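Local coordinates for protein aminotransferase (Streptomyces pactum, PDB 4ZM4) that belongs to the class-III aminotransferases, pyridoxal-5'-phosphate-binding proteins that share a common fold, at residues Val322-Leu325 with Gly326-Ser330. The protein carries 1 engineered substitution. Residues are numbered along the deposited sequence; the frame is centred on the assembly and turned at random.
Sequences VAML and GKIRS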
loop_
_atom_site.group_PDB
_atom_site.type_symbol
_atom_site.label_atom_id
_atom_site.label_comp_id
_atom_site.label_asym_id
_atom_site.label_seq_id
_atom_site.Cartn_x
_atom_site.Cartn_y
_atom_site.Cartn_z
ATOM N N VAL B 322 -14.171 -0.572 -10.694
ATOM C CA VAL B 322 -15.434 -0.744 -11.431
ATOM C C VAL B 322 -15.599 0.267 -12.562
ATOM O O VAL B 322 -15.952 -0.083 -13.686
ATOM C CB VAL B 322 -16.635 -0.677 -10.465
ATOM C CG1 VAL B 322 -17.960 -0.476 -11.230
ATOM C CG2 VAL B 322 -16.680 -1.936 -9.597
ATOM N N ALA B 323 -15.331 1.525 -12.267
ATOM C CA ALA B 323 -15.420 2.571 -13.297
ATOM C C ALA B 323 -14.369 2.373 -14.405
ATOM O O ALA B 323 -14.677 2.528 -15.585
ATOM C CB ALA B 323 -15.272 3.956 -12.672
ATOM N N MET B 324 -13.149 1.996 -14.023
ATOM C CA MET B 324 -12.054 1.929 -14.987
ATOM C C MET B 324 -12.207 0.711 -15.842
ATOM O O MET B 324 -12.128 0.796 -17.070
ATOM C CB MET B 324 -10.711 1.909 -14.270
ATOM C CG MET B 324 -9.505 1.968 -15.183
ATOM S SD MET B 324 -9.389 3.459 -16.201
ATOM C CE MET B 324 -7.678 3.334 -16.759
ATOM N N LEU B 325 -12.445 -0.436 -15.217
ATOM C CA LEU B 325 -12.592 -1.665 -15.996
ATOM C C LEU B 325 -13.931 -1.665 -16.764
ATOM O O LEU B 325 -14.001 -2.213 -17.861
ATOM C CB LEU B 325 -12.447 -2.898 -15.117
ATOM C CG LEU B 325 -11.094 -3.146 -14.443
ATOM C CD1 LEU B 325 -11.030 -4.511 -13.779
ATOM C CD2 LEU B 325 -9.956 -3.007 -15.437
ATOM N N GLY B 326 -14.967 -1.037 -16.201
ATOM C CA GLY B 326 -16.219 -0.810 -16.912
ATOM C C GLY B 326 -16.034 0.004 -18.163
ATOM O O GLY B 326 -16.482 -0.392 -19.248
ATOM N N LYS B 327 -15.300 1.101 -18.040
ATOM C CA LYS B 327 -14.937 1.913 -19.214
ATOM C C LYS B 327 -14.161 1.138 -20.288
ATOM O O LYS B 327 -14.513 1.210 -21.477
ATOM C CB LYS B 327 -14.112 3.126 -18.807
ATOM C CG LYS B 327 -13.633 3.967 -19.963
ATOM C CD LYS B 327 -13.181 5.338 -19.505
ATOM C CE LYS B 327 -12.604 6.127 -20.655
ATOM N NZ LYS B 327 -12.098 7.436 -20.155
ATOM N N ILE B 328 -13.116 0.421 -19.878
ATOM C CA ILE B 328 -12.299 -0.371 -20.825
ATOM C C ILE B 328 -13.143 -1.443 -21.564
ATOM O O ILE B 328 -13.021 -1.652 -22.778
ATOM C CB ILE B 328 -11.133 -1.063 -20.104
ATOM C CG1 ILE B 328 -10.089 -0.030 -19.681
ATOM C CG2 ILE B 328 -10.499 -2.145 -20.985
ATOM C CD1 ILE B 328 -9.012 -0.588 -18.764
ATOM N N ARG B 329 -13.997 -2.103 -20.798
ATOM C CA ARG B 329 -14.885 -3.134 -21.330
ATOM C C ARG B 329 -15.827 -2.569 -22.388
ATOM O O ARG B 329 -16.120 -3.242 -23.375
ATOM C CB ARG B 329 -15.683 -3.736 -20.189
ATOM C CG ARG B 329 -16.628 -4.877 -20.555
ATOM C CD ARG B 329 -17.607 -4.874 -19.377
ATOM N NE ARG B 329 -18.340 -6.002 -18.888
ATOM C CZ ARG B 329 -19.291 -5.911 -17.954
ATOM N NH1 ARG B 329 -19.680 -4.734 -17.489
ATOM N NH2 ARG B 329 -19.911 -7.024 -17.521
ATOM N N SER B 330 -16.264 -1.328 -22.200
ATOM C CA SER B 330 -17.217 -0.702 -23.110
ATOM C C SER B 330 -16.579 -0.234 -24.411
ATOM O O SER B 330 -17.260 0.241 -25.295
ATOM C CB SER B 330 -17.911 0.472 -22.405
ATOM O OG SER B 330 -17.016 1.550 -22.207
#
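Ile328 reaches back over the preceding turn to Met324 and Leu325, and its CD1 is the atom that meets both: it lies 4.2 Å from Leu325 CD2 and 4.4 Å from Met324 CG. The torsion chi1 of -71° sets CG1 beside the backbone N of Ile328, which brings that carbon to 3.4 Å from Met324 O. All three residues are buried, and neighbouring parts of the chain close over them: Val280 touches Met324 and Ile328, Phe72 and Val79 meet Met324, and Phe257 and Ile107 cover Leu325. This is the C-terminal end of helix 315-329, an alpha-helix by its four successive i to i+4 backbone bonds, which run from Gly326 N to Val322 O through to Arg329 N to Leu325 O. Of these the bond from Ile328 N to Met324 O is the straightest (N-H...O 166°). Gly326 N, by contrast, approaches Val322 O from above the carbonyl plane, with an N-H...O angle of 142°. The polar side is more open to solvent: Lys327 is partly exposed and Arg329 exposed. Lys327 rests its CB 3.3 Å from Ala323 O; with CG anti to the backbone N, its extended chain carries NZ away to salt bridges with Asp76 and Glu78, while Phe72 adds a cation-pi contact. Arg329 touches the earlier turn through CB, 3.3 Å from Leu325 O, and sends NH2 of its guanidinium group to a salt bridge with Glu109 on helix 98-110. Just past the helix, solvent-exposed Ser330 folds OG back onto Lys327 O, a 2.6 Å hydrogen bond to a carbonyl of the last turn.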